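PDB 3TT2: GCN5-related N-acetyltransferase from Sphaerobacter thermophilus, which probably transfers acyl groups other than amino-acyl groups, with an acetyl-coenzyme A-type donor likely, as in other GCN5-related N-acetyltransferases. Local coordinates for residues A266-V271 / A302-K307; W154-T159 / T293-L298; P220-L225 / F272-R277; E189-A194 / T237-E242; E35-E40 / A133-A138. All blocks are in the same frame, centred on the assembly; numbering follows the deposited sequence.

Overall arrangement
Contacts 3 and 4 lie within the second acetyltransferase module; contact 1 packs its helix 263-278 against the turn that leads into strand 305-316, which pairs with strands of the first. The same helix serves contact 3, about 12 Å from contact 1 between centres, while contact 4 lies on the other face of strand 233-243. Y275 OH bonds to Q241 O over 2.7 Å, tying contact 3 to contact 4. Contact 2 brings strand 148-159 of the first module against the second, its centre about 9 Å from that of contact 1; there K307 N approaches V155 O to 2.8 Å. Contact 5 stands apart in the first module, its centre about 33 Å from that of contact 3, with a sulfate close by.

Contact 1 (A266-V271 / A302-K307)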
# COMPACT_ATOMS: atom_id res chain seq x y z
N ALA A 266 3.94 -21.27 7.10
CA ALA A 266 2.72 -22.03 7.33
C ALA A 266 1.52 -21.12 7.23
O ALA A 266 0.51 -21.51 6.62
CB ALA A 266 2.74 -22.69 8.69
N LEU A 267 1.59 -19.93 7.82
CA LEU A 267 0.45 -19.01 7.77
C LEU A 267 0.10 -18.68 6.32
O LEU A 267 -1.05 -18.75 5.94
CB LEU A 267 0.69 -17.72 8.55
CG LEU A 267 0.33 -17.84 10.03
CD1 LEU A 267 0.77 -16.60 10.80
CD2 LEU A 267 -1.14 -18.10 10.22
N LEU A 268 1.10 -18.34 5.53
CA LEU A 268 0.88 -17.96 4.16
C LEU A 268 0.31 -19.13 3.37
O LEU A 268 -0.70 -18.98 2.69
CB LEU A 268 2.17 -17.44 3.53
CG LEU A 268 2.49 -15.97 3.79
CD1 LEU A 268 3.77 -15.58 3.05
CD2 LEU A 268 1.34 -15.05 3.39
N GLN A 269 0.95 -20.29 3.47
CA GLN A 269 0.49 -21.48 2.76
C GLN A 269 -0.96 -21.84 3.10
O GLN A 269 -1.75 -22.17 2.21
CB GLN A 269 1.43 -22.67 3.02
CG GLN A 269 2.75 -22.56 2.29
CD GLN A 269 3.75 -23.68 2.65
OE1 GLN A 269 3.74 -24.22 3.77
NE2 GLN A 269 4.63 -24.01 1.70
N GLU A 270 -1.32 -21.74 4.38
CA GLU A 270 -2.70 -21.96 4.80
C GLU A 270 -3.70 -20.93 4.21
O GLU A 270 -4.78 -21.32 3.75
CB GLU A 270 -2.80 -22.00 6.32
CG GLU A 270 -4.17 -22.37 6.86
CD GLU A 270 -4.34 -23.85 7.16
OE1 GLU A 270 -5.43 -24.38 6.88
OE2 GLU A 270 -3.40 -24.49 7.69
N VAL A 271 -3.33 -19.65 4.22
CA VAL A 271 -4.19 -18.59 3.66
C VAL A 271 -4.40 -18.82 2.17
O VAL A 271 -5.50 -18.66 1.66
CB VAL A 271 -3.61 -17.17 3.87
CG1 VAL A 271 -4.61 -16.15 3.47
CG2 VAL A 271 -3.34 -16.96 5.29
N ALA A 302 6.94 -19.26 -0.23
CA ALA A 302 5.50 -19.49 -0.11
C ALA A 302 4.85 -19.60 -1.49
O ALA A 302 3.64 -19.80 -1.63
CB ALA A 302 4.83 -18.43 0.74
N GLY A 303 5.68 -19.50 -2.52
CA GLY A 303 5.22 -19.70 -3.88
C GLY A 303 4.96 -18.40 -4.59
O GLY A 303 4.43 -18.36 -5.70
N MSE A 304 5.33 -17.31 -3.93
CA MSE A 304 5.08 -16.03 -4.51
C MSE A 304 6.23 -15.65 -5.40
O MSE A 304 7.24 -16.34 -5.44
CB MSE A 304 4.87 -15.02 -3.41
CG MSE A 304 3.43 -14.88 -3.02
SE MSE A 304 3.25 -13.84 -1.40
CE MSE A 304 4.23 -15.06 -0.28
N HIS A 305 6.06 -14.52 -6.09
CA HIS A 305 7.05 -14.02 -7.04
C HIS A 305 6.92 -12.50 -7.11
O HIS A 305 5.96 -11.92 -6.59
CB HIS A 305 6.85 -14.65 -8.41
CG HIS A 305 5.65 -14.12 -9.14
ND1 HIS A 305 4.38 -14.63 -8.95
CD2 HIS A 305 5.53 -13.12 -10.04
CE1 HIS A 305 3.53 -13.96 -9.71
NE2 HIS A 305 4.20 -13.04 -10.37
N VAL A 306 7.91 -11.84 -7.69
CA VAL A 306 7.92 -10.39 -7.69
C VAL A 306 7.04 -9.81 -8.81
O VAL A 306 7.28 -10.03 -9.99
CB VAL A 306 9.37 -9.86 -7.79
CG1 VAL A 306 9.42 -8.36 -7.81
CG2 VAL A 306 10.19 -10.36 -6.64
N LYS A 307 6.03 -9.04 -8.43
CA LYS A 307 5.22 -8.31 -9.40
C LYS A 307 5.98 -7.05 -9.79
O LYS A 307 6.52 -6.96 -10.89
CB LYS A 307 3.84 -7.96 -8.83
CG LYS A 307 2.93 -7.36 -9.84
CD LYS A 307 1.53 -7.22 -9.31
CE LYS A 307 0.56 -6.79 -10.41
NZ LYS A 307 -0.63 -6.06 -9.85
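L268 meets A302 and M304 with no flat group between them: no ring face or edge enters the contact, which is made of methyl groups and aliphatic carbon. F272, one turn on along the same helix, packs its CZ against SE of M304 at 3.8 Å. L268 does the reaching for its helix. Its CG stands anti to the carbonyl carbon (chi1 -84°) and the chain then runs straight on, which carries CD1 out toward the other segment. There CD1 finds the terminal CE of M304 at 3.4 Å and CB of A302 at 3.8 Å. CB of L268 also lies 4.0 Å from A302 CB, which puts the alanine alongside the root of the leucine as well as its end. The M304 chain, modelled as selenomethionine, bends at its last torsion (chi3 -62°), and the two long side chains cross at about a right angle. Alanine suits a place where helix and turn run close; leucine and the flexible, unbranched chain of selenomethionine suit a buried apolar place, since both end in methyls that can meet. CD2 of L268 turns to another neighbour, SG of C238. Between A302 and M304, G303 adopts positive phi and closes helix 297-301 with a Schellman motif, a backbone shape that favours glycine. The contact is characteristic of the layered alpha/beta GNAT fold, in which the helix following the fourth strand packs over the sheet and, here, over the turn into the last strand.

Contact 2 (W154-T159 / T293-L298); sequences WVMAIT and TGAPRL
Just after T293, G294 lays its CA obliquely 3.6 Å from CZ2 of W154. Its positive phi (88°) explains the glycine, since a side chain would press on the preceding carbonyl. Its N donates to a water at 2.8 Å, and the same water accepts from W154 NE1 at 2.9 Å, in the plane of the indole and at its edge. A295 follows, its N 3.7 Å above one face of that ring, offset toward the rim. The methyl of A295 then reaches two side chains of the strand: CG of W154 at 4.2 Å and SE of M156, a selenomethionine, at 4.1 Å. The M156 chain bends at chi2 (-58°), which brings the selenium alongside that small methyl. A leucine in place of W154 would probably leave the bridging water without its indole donor and the G294-A295 backbone without its flat cover. Past P296 the chain enters helix 297-301, where L298 packs on A264 and L265. A sulfate lies about 5 Å from the W154 side chain. This is a junction between modules in a tandem GNAT protein: strand 148-159 of the first pairs with strand 282-290 of the second and supports the loop into its next helix.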
# COMPACT_ATOMS: atom_id res chain seq x y z
N TRP A 154 8.35 -4.11 -2.02
CA TRP A 154 8.13 -5.15 -2.99
C TRP A 154 6.68 -5.60 -2.99
O TRP A 154 6.12 -5.93 -1.94
CB TRP A 154 9.01 -6.34 -2.69
CG TRP A 154 10.47 -6.05 -2.67
CD1 TRP A 154 11.19 -5.61 -1.61
CD2 TRP A 154 11.39 -6.23 -3.75
NE1 TRP A 154 12.51 -5.48 -1.96
CE2 TRP A 154 12.66 -5.86 -3.26
CE3 TRP A 154 11.27 -6.65 -5.07
CZ2 TRP A 154 13.80 -5.90 -4.05
CZ3 TRP A 154 12.41 -6.69 -5.86
CH2 TRP A 154 13.66 -6.32 -5.34
N VAL A 155 6.08 -5.61 -4.18
CA VAL A 155 4.76 -6.20 -4.34
C VAL A 155 4.89 -7.65 -4.81
O VAL A 155 5.31 -7.90 -5.94
CB VAL A 155 3.93 -5.42 -5.34
CG1 VAL A 155 2.51 -5.89 -5.29
CG2 VAL A 155 4.01 -3.93 -5.02
N MSE A 156 4.50 -8.59 -3.95
CA MSE A 156 4.57 -10.01 -4.26
C MSE A 156 3.22 -10.43 -4.82
O MSE A 156 2.19 -9.88 -4.45
CB MSE A 156 4.92 -10.84 -3.03
CG MSE A 156 6.18 -10.36 -2.33
SE MSE A 156 7.84 -10.32 -3.41
CE MSE A 156 8.14 -12.24 -3.71
N ALA A 157 3.23 -11.37 -5.75
CA ALA A 157 1.97 -11.84 -6.31
C ALA A 157 1.99 -13.35 -6.42
O ALA A 157 3.06 -13.96 -6.44
CB ALA A 157 1.77 -11.23 -7.64
N ILE A 158 0.81 -13.96 -6.41
CA ILE A 158 0.73 -15.40 -6.67
C ILE A 158 -0.58 -15.77 -7.37
O ILE A 158 -1.65 -15.29 -6.99
CB ILE A 158 0.90 -16.25 -5.38
CG1 ILE A 158 1.06 -17.72 -5.75
CG2 ILE A 158 -0.24 -16.01 -4.40
CD1 ILE A 158 1.15 -18.67 -4.58
N THR A 159 -0.51 -16.66 -8.35
CA THR A 159 -1.65 -17.04 -9.16
C THR A 159 -1.99 -18.45 -8.78
O THR A 159 -1.13 -19.33 -8.92
CB THR A 159 -1.25 -17.06 -10.61
OG1 THR A 159 -1.13 -15.72 -11.09
CG2 THR A 159 -2.27 -17.75 -11.45
N THR A 293 18.44 -5.10 -0.39
CA THR A 293 18.40 -6.45 0.24
C THR A 293 17.55 -7.51 -0.48
O THR A 293 17.86 -8.71 -0.47
CB THR A 293 17.91 -6.44 1.71
OG1 THR A 293 16.68 -5.70 1.82
CG2 THR A 293 18.94 -5.84 2.63
N GLY A 294 16.45 -7.05 -1.05
CA GLY A 294 15.49 -7.96 -1.66
C GLY A 294 14.48 -8.42 -0.64
O GLY A 294 14.67 -8.23 0.54
N ALA A 295 13.40 -9.02 -1.11
CA ALA A 295 12.37 -9.52 -0.20
C ALA A 295 12.88 -10.75 0.56
O ALA A 295 13.75 -11.49 0.07
CB ALA A 295 11.09 -9.81 -0.95
N PRO A 296 12.37 -10.95 1.78
CA PRO A 296 12.69 -12.11 2.61
C PRO A 296 12.44 -13.39 1.85
O PRO A 296 11.44 -13.49 1.12
CB PRO A 296 11.67 -12.00 3.72
CG PRO A 296 11.46 -10.57 3.86
CD PRO A 296 11.46 -10.03 2.48
N ARG A 297 13.32 -14.38 2.04
CA ARG A 297 13.16 -15.66 1.37
C ARG A 297 11.78 -16.27 1.66
O ARG A 297 11.30 -17.10 0.90
CB ARG A 297 14.29 -16.64 1.72
CG ARG A 297 15.63 -16.28 1.07
CD ARG A 297 16.65 -17.37 1.30
NE ARG A 297 18.00 -16.96 0.91
CZ ARG A 297 18.52 -17.14 -0.30
NH1 ARG A 297 17.82 -17.74 -1.25
NH2 ARG A 297 19.75 -16.72 -0.55
N LEU A 298 11.12 -15.79 2.71
CA LEU A 298 9.79 -16.23 3.09
C LEU A 298 8.81 -16.28 1.93
O LEU A 298 8.06 -17.25 1.76
CB LEU A 298 9.22 -15.27 4.13
CG LEU A 298 7.73 -15.43 4.41
CD1 LEU A 298 7.40 -16.83 4.92
CD2 LEU A 298 7.20 -14.38 5.37
O HOH W 1 15.13 -4.54 -1.18

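Contact 3 (P220-L225 / F272-R277)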
# COMPACT_ATOMS: atom_id res chain seq x y z
N PRO A 220 -14.24 -13.73 7.99
CA PRO A 220 -13.21 -14.25 8.90
C PRO A 220 -12.46 -15.46 8.33
O PRO A 220 -11.41 -15.82 8.86
CB PRO A 220 -14.00 -14.67 10.13
CG PRO A 220 -15.46 -14.51 9.77
CD PRO A 220 -15.57 -14.25 8.33
N GLU A 221 -13.03 -16.09 7.30
CA GLU A 221 -12.43 -17.25 6.65
C GLU A 221 -10.97 -16.97 6.29
O GLU A 221 -10.11 -17.87 6.34
CB GLU A 221 -13.23 -17.55 5.38
CG GLU A 221 -13.65 -19.00 5.10
CD GLU A 221 -14.41 -19.14 3.76
OE1 GLU A 221 -15.67 -19.10 3.78
OE2 GLU A 221 -13.77 -19.28 2.70
N LEU A 222 -10.69 -15.72 5.94
CA LEU A 222 -9.38 -15.24 5.49
C LEU A 222 -8.51 -14.60 6.61
O LEU A 222 -7.40 -14.10 6.34
CB LEU A 222 -9.57 -14.23 4.36
CG LEU A 222 -10.36 -14.58 3.08
CD1 LEU A 222 -10.48 -13.35 2.19
CD2 LEU A 222 -9.70 -15.71 2.32
N TRP A 223 -9.00 -14.59 7.84
CA TRP A 223 -8.16 -14.16 8.95
C TRP A 223 -7.65 -15.36 9.73
O TRP A 223 -8.37 -15.97 10.52
CB TRP A 223 -8.93 -13.25 9.88
CG TRP A 223 -8.96 -11.87 9.42
CD1 TRP A 223 -8.87 -11.44 8.13
CD2 TRP A 223 -9.07 -10.71 10.24
NE1 TRP A 223 -8.92 -10.07 8.10
CE2 TRP A 223 -9.04 -9.59 9.38
CE3 TRP A 223 -9.19 -10.50 11.61
CZ2 TRP A 223 -9.13 -8.29 9.85
CZ3 TRP A 223 -9.27 -9.20 12.08
CH2 TRP A 223 -9.24 -8.11 11.20
N LEU A 224 -6.36 -15.65 9.57
CA LEU A 224 -5.77 -16.80 10.23
C LEU A 224 -4.85 -16.39 11.35
O LEU A 224 -4.14 -15.39 11.25
CB LEU A 224 -5.00 -17.67 9.24
CG LEU A 224 -5.82 -18.21 8.08
CD1 LEU A 224 -4.91 -19.14 7.34
CD2 LEU A 224 -7.00 -18.96 8.58
N LEU A 225 -4.89 -17.17 12.41
CA LEU A 225 -4.08 -16.95 13.57
C LEU A 225 -3.25 -18.21 13.79
O LEU A 225 -3.79 -19.32 13.79
CB LEU A 225 -4.98 -16.72 14.78
CG LEU A 225 -6.17 -15.77 14.63
CD1 LEU A 225 -6.88 -15.60 15.97
CD2 LEU A 225 -5.74 -14.43 14.09
N PHE A 272 -3.33 -19.22 1.48
CA PHE A 272 -3.42 -19.53 0.07
C PHE A 272 -4.38 -20.69 -0.19
O PHE A 272 -5.09 -20.72 -1.19
CB PHE A 272 -2.03 -19.81 -0.51
CG PHE A 272 -1.14 -18.60 -0.53
CD1 PHE A 272 -1.67 -17.34 -0.32
CD2 PHE A 272 0.22 -18.71 -0.77
CE1 PHE A 272 -0.86 -16.23 -0.35
CE2 PHE A 272 1.04 -17.60 -0.80
CZ PHE A 272 0.51 -16.36 -0.59
N GLY A 273 -4.40 -21.65 0.71
CA GLY A 273 -5.30 -22.77 0.53
C GLY A 273 -6.73 -22.30 0.61
O GLY A 273 -7.56 -22.74 -0.17
N VAL A 274 -7.02 -21.40 1.54
CA VAL A 274 -8.37 -20.87 1.70
C VAL A 274 -8.82 -20.11 0.45
O VAL A 274 -9.96 -20.27 -0.01
CB VAL A 274 -8.47 -19.94 2.90
CG1 VAL A 274 -9.78 -19.20 2.87
CG2 VAL A 274 -8.30 -20.71 4.20
N TYR A 275 -7.92 -19.30 -0.10
CA TYR A 275 -8.19 -18.55 -1.31
C TYR A 275 -8.40 -19.50 -2.47
O TYR A 275 -9.29 -19.30 -3.31
CB TYR A 275 -7.02 -17.64 -1.67
CG TYR A 275 -7.00 -16.30 -0.98
CD1 TYR A 275 -8.00 -15.36 -1.20
CD2 TYR A 275 -5.96 -15.97 -0.13
CE1 TYR A 275 -7.97 -14.13 -0.56
CE2 TYR A 275 -5.93 -14.76 0.52
CZ TYR A 275 -6.93 -13.84 0.31
OH TYR A 275 -6.87 -12.62 0.95
N TYR A 276 -7.55 -20.52 -2.52
CA TYR A 276 -7.60 -21.42 -3.65
C TYR A 276 -8.91 -22.16 -3.64
O TYR A 276 -9.58 -22.26 -4.65
CB TYR A 276 -6.45 -22.42 -3.66
CG TYR A 276 -6.64 -23.47 -4.73
CD1 TYR A 276 -6.35 -23.18 -6.08
CD2 TYR A 276 -7.12 -24.74 -4.42
CE1 TYR A 276 -6.54 -24.13 -7.08
CE2 TYR A 276 -7.31 -25.70 -5.42
CZ TYR A 276 -7.01 -25.39 -6.73
OH TYR A 276 -7.19 -26.32 -7.70
N ARG A 277 -9.31 -22.67 -2.49
CA ARG A 277 -10.48 -23.52 -2.52
C ARG A 277 -11.77 -22.69 -2.47
O ARG A 277 -12.88 -23.20 -2.60
CB ARG A 277 -10.36 -24.68 -1.52
CG ARG A 277 -10.84 -24.45 -0.14
CD ARG A 277 -10.34 -25.61 0.72
NE ARG A 277 -8.97 -25.38 1.19
CZ ARG A 277 -8.67 -24.77 2.34
NH1 ARG A 277 -9.64 -24.34 3.15
NH2 ARG A 277 -7.40 -24.60 2.67
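L222 drives its CD2 methyl between V274 and Y275, closing helix 263-278 against the 3-10 turn that leads into strand 223-228 of the second GNAT module. This is the tight, buried side. With CG anti to the carbonyl carbon (chi1 -56°), L222 sends CD2 over one face of the Y275 ring, 3.9 Å from the centroid and only 17° off the normal, a CH-pi contact. The same methyl meets V274 CG1 at 3.5 Å, so one leucine branch touches both a beta-branched residue and an aromatic on successive helix positions. Leucine suits the site because its forked end can do this; valine suits the place because its short branched end packs close to the E221 backbone, whose O lies 3.7 Å from V274 CG1. Beyond lies the looser, solvent side. E221 is exposed, and its carboxylate brushes V274 only at 4.0 Å, from OE2 to CG1. The charge is paired with R278, while the guanidinium of R277 stays 6.5 Å away, measured from NH1 to OE2. A bound MES molecule lies about 4 Å from the E221 side chain. Back on the buried side, the Y275 hydroxyl bonds to Q241 O on strand 233-243. A leucine in place of Y275 would probably deprive L222 of its flat seat and leave Q241 O without that hydroxyl. The second leucine branch lies on the same side of the ring, out past its rim: L222 CD1 is 3.8 Å from Y275 CE1.

Contact 4 (E189-A194 / T237-E242)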
# COMPACT_ATOMS: atom_id res chain seq x y z
N GLU A 189 -3.97 -7.43 19.71
CA GLU A 189 -2.77 -7.33 20.54
C GLU A 189 -1.58 -7.98 19.86
O GLU A 189 -0.45 -7.51 19.96
CB GLU A 189 -2.98 -7.97 21.91
CG GLU A 189 -3.90 -7.18 22.82
CD GLU A 189 -4.22 -7.91 24.12
OE1 GLU A 189 -3.92 -9.13 24.22
OE2 GLU A 189 -4.76 -7.26 25.04
N ALA A 190 -1.85 -9.07 19.16
CA ALA A 190 -0.82 -9.83 18.50
C ALA A 190 -0.32 -9.06 17.29
O ALA A 190 0.86 -9.10 16.98
CB ALA A 190 -1.36 -11.17 18.08
N VAL A 191 -1.22 -8.35 16.62
CA VAL A 191 -0.88 -7.55 15.45
C VAL A 191 -0.07 -6.31 15.85
O VAL A 191 0.86 -5.92 15.15
CB VAL A 191 -2.15 -7.11 14.68
CG1 VAL A 191 -1.80 -6.13 13.57
CG2 VAL A 191 -2.85 -8.30 14.07
N GLU A 192 -0.41 -5.71 16.98
CA GLU A 192 0.23 -4.47 17.39
C GLU A 192 1.60 -4.74 17.95
O GLU A 192 2.43 -3.84 18.07
CB GLU A 192 -0.61 -3.72 18.42
CG GLU A 192 -1.66 -2.83 17.78
CD GLU A 192 -1.06 -1.78 16.85
OE1 GLU A 192 -0.59 -0.73 17.35
OE2 GLU A 192 -1.06 -2.00 15.62
N GLU A 193 1.83 -5.99 18.29
CA GLU A 193 3.09 -6.44 18.86
C GLU A 193 3.98 -6.94 17.74
O GLU A 193 5.08 -6.42 17.54
CB GLU A 193 2.83 -7.53 19.90
CG GLU A 193 4.09 -8.15 20.46
CD GLU A 193 3.79 -9.20 21.52
OE1 GLU A 193 2.67 -9.16 22.08
OE2 GLU A 193 4.66 -10.05 21.79
N ALA A 194 3.50 -7.97 17.04
CA ALA A 194 4.22 -8.59 15.92
C ALA A 194 4.73 -7.57 14.93
O ALA A 194 5.80 -7.72 14.35
CB ALA A 194 3.33 -9.61 15.21
N THR A 237 -0.19 -13.99 12.93
CA THR A 237 -1.42 -13.68 12.21
C THR A 237 -1.13 -13.53 10.73
O THR A 237 -0.04 -13.11 10.33
CB THR A 237 -2.07 -12.35 12.67
OG1 THR A 237 -1.19 -11.26 12.37
CG2 THR A 237 -2.40 -12.36 14.18
N CYS A 238 -2.11 -13.92 9.92
CA CYS A 238 -2.14 -13.53 8.54
C CYS A 238 -3.55 -13.08 8.25
O CYS A 238 -4.47 -13.89 8.19
CB CYS A 238 -1.81 -14.74 7.69
SG CYS A 238 -1.45 -14.41 5.97
N LEU A 239 -3.73 -11.79 7.98
CA LEU A 239 -5.07 -11.30 7.79
C LEU A 239 -5.25 -10.92 6.34
O LEU A 239 -4.79 -9.88 5.87
CB LEU A 239 -5.32 -10.12 8.72
CG LEU A 239 -4.78 -10.30 10.14
CD1 LEU A 239 -4.99 -9.06 11.00
CD2 LEU A 239 -5.40 -11.52 10.83
N GLY A 240 -6.00 -11.77 5.65
CA GLY A 240 -6.28 -11.58 4.25
C GLY A 240 -7.63 -10.91 4.08
O GLY A 240 -8.46 -10.85 4.99
N GLN A 241 -7.82 -10.37 2.89
CA GLN A 241 -9.11 -9.84 2.51
C GLN A 241 -9.32 -10.14 1.03
O GLN A 241 -8.38 -10.49 0.33
CB GLN A 241 -9.14 -8.34 2.76
CG GLN A 241 -8.08 -7.62 1.99
CD GLN A 241 -8.10 -6.14 2.22
OE1 GLN A 241 -7.56 -5.65 3.22
NE2 GLN A 241 -8.70 -5.41 1.30
N GLU A 242 -10.55 -10.02 0.57
CA GLU A 242 -10.87 -10.19 -0.84
C GLU A 242 -11.52 -8.93 -1.42
O GLU A 242 -12.56 -8.49 -0.96
CB GLU A 242 -11.80 -11.38 -1.04
CG GLU A 242 -11.91 -11.80 -2.47
CD GLU A 242 -13.27 -12.37 -2.82
OE1 GLU A 242 -13.64 -13.45 -2.28
OE2 GLU A 242 -13.97 -11.75 -3.66
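V191 puts a single methyl, CG2, against two residues of the strand. It lies 3.8 Å from OG1 of T237 and an equal 3.8 Å from CD1 of L239. CG2 of T237 is a little farther from it, at 4.1 Å, and also receives CB of A190 at 4.2 Å. V191 and T237 cross at about a right angle, whereas V191 meets L239 at a slant. The threonine rotamer settles what the helix feels: with OG1 between the backbone N and the carbonyl carbon (chi1 64°), both its hydroxyl and its methyl face V191. No hydrogen bond crosses here; the packing is by van der Waals contact, and the short side chains of A190 and V191 let this helix sit close to the strand. The axes of segments 189-194 and 237-242 approach to 9.7 Å, at 107° between their directions. In the GNAT fold the helix after the first strand lies across one face of the central sheet, and strand 233-243 has the alternation that allows it. T237 and L239 face this helix, while C238 between them points to L267, L268 and V271 of helix 263-278 on the other face. Farther out, the strand is held by backbone bonds of C238 to L224 on one flank and of T237 to G253 on the other. L225 and W223 pack beside T237 and L239, and on the helix E192 forms a salt bridge with R201, which the V191 side chain also touches.

Contact 5 (E35-E40 / A133-A138)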
# COMPACT_ATOMS: atom_id res chain seq x y z
N GLU A 35 1.87 1.55 -18.60
CA GLU A 35 2.37 0.91 -19.80
C GLU A 35 3.83 1.24 -20.06
O GLU A 35 4.62 0.36 -20.41
CB GLU A 35 1.51 1.24 -21.01
CG GLU A 35 2.12 0.77 -22.34
CD GLU A 35 2.38 -0.73 -22.40
OE1 GLU A 35 1.97 -1.48 -21.48
OE2 GLU A 35 3.02 -1.18 -23.38
N ALA A 36 4.20 2.51 -19.90
CA ALA A 36 5.58 2.93 -20.14
C ALA A 36 6.57 2.25 -19.19
O ALA A 36 7.70 1.93 -19.57
CB ALA A 36 5.71 4.44 -20.06
N ASP A 37 6.14 2.01 -17.95
CA ASP A 37 6.99 1.36 -16.96
C ASP A 37 7.20 -0.12 -17.31
O ASP A 37 8.02 -0.80 -16.69
CB ASP A 37 6.39 1.47 -15.56
CG ASP A 37 6.05 2.91 -15.17
OD1 ASP A 37 6.57 3.85 -15.80
OD2 ASP A 37 5.25 3.09 -14.22
N GLY A 38 6.44 -0.61 -18.28
CA GLY A 38 6.56 -2.00 -18.69
C GLY A 38 5.46 -2.87 -18.12
O GLY A 38 5.39 -4.07 -18.41
N ASP A 39 4.59 -2.28 -17.31
CA ASP A 39 3.47 -3.02 -16.76
C ASP A 39 2.34 -3.13 -17.77
O ASP A 39 2.24 -2.33 -18.70
CB ASP A 39 2.97 -2.38 -15.48
CG ASP A 39 4.10 -1.99 -14.57
OD1 ASP A 39 5.25 -2.38 -14.85
OD2 ASP A 39 3.86 -1.29 -13.56
N GLU A 40 1.52 -4.16 -17.60
CA GLU A 40 0.32 -4.28 -18.40
C GLU A 40 -0.66 -3.20 -17.97
O GLU A 40 -0.68 -2.80 -16.80
CB GLU A 40 -0.31 -5.66 -18.22
CG GLU A 40 -1.31 -6.04 -19.31
CD GLU A 40 -0.65 -6.81 -20.44
OE1 GLU A 40 0.04 -7.81 -20.14
OE2 GLU A 40 -0.83 -6.42 -21.62
N ALA A 133 10.69 1.27 -9.55
CA ALA A 133 12.14 1.15 -9.69
C ALA A 133 12.57 1.30 -11.14
O ALA A 133 13.66 1.80 -11.43
CB ALA A 133 12.65 -0.17 -9.12
N SER A 134 11.68 0.90 -12.05
CA SER A 134 11.99 0.87 -13.47
C SER A 134 12.08 2.23 -14.17
O SER A 134 12.88 2.38 -15.10
CB SER A 134 11.01 -0.05 -14.21
OG SER A 134 9.72 0.54 -14.27
N SER A 135 11.31 3.23 -13.74
CA SER A 135 11.26 4.46 -14.53
C SER A 135 12.26 5.51 -14.07
O SER A 135 12.10 6.19 -13.06
CB SER A 135 9.84 5.05 -14.59
OG SER A 135 9.23 5.16 -13.31
N THR A 136 13.26 5.69 -14.92
CA THR A 136 14.42 6.50 -14.61
C THR A 136 14.02 7.95 -14.65
O THR A 136 14.67 8.79 -14.03
CB THR A 136 15.52 6.24 -15.64
OG1 THR A 136 14.94 6.21 -16.95
CG2 THR A 136 16.17 4.90 -15.35
N SER A 137 12.95 8.23 -15.38
CA SER A 137 12.47 9.59 -15.56
C SER A 137 12.06 10.18 -14.22
O SER A 137 12.45 11.30 -13.87
CB SER A 137 11.28 9.62 -16.51
OG SER A 137 10.09 9.18 -15.86
N ALA A 138 11.26 9.42 -13.47
CA ALA A 138 10.76 9.90 -12.19
C ALA A 138 11.83 9.78 -11.12
O ALA A 138 11.86 10.58 -10.18
CB ALA A 138 9.53 9.13 -11.81
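S134 holds OG between its backbone N and carbonyl carbon (chi1 71°), which turns the hydroxyl toward D37; D37 in turn has CG anti to its carbonyl carbon (chi1 -53°), bringing the carboxylate over S135. The one hydrogen bond runs from S134 OG to D37 O at 3.2 Å, lying in the carbonyl plane at 120° to the C=O bond, and so it uses a lone pair of the oxygen. D37 CB lies 3.7 Å from the same OG. The carboxylate only packs: OD1 stands 3.7 Å from CB of S135 and 3.9 Å from its OG. A small serine fits where two chain turns come this close, and its hydroxyl serves a carbonyl where helix 23-36 gives way to the turn. G38, with positive phi, completes a Schellman motif there. A sulfate, probably from the crystallisation liquor, lies about 3 Å from the S134 side chain. S135 sits at the N-cap position of the following helix but makes no side-chain cap. The contact thus joins the end of helix 23-36 to the turn between strand 125-132 and helix 136-144, with R132 touching D37 and bridging to D39, and R309 of strand 305-316 bonded to the backbone of A133.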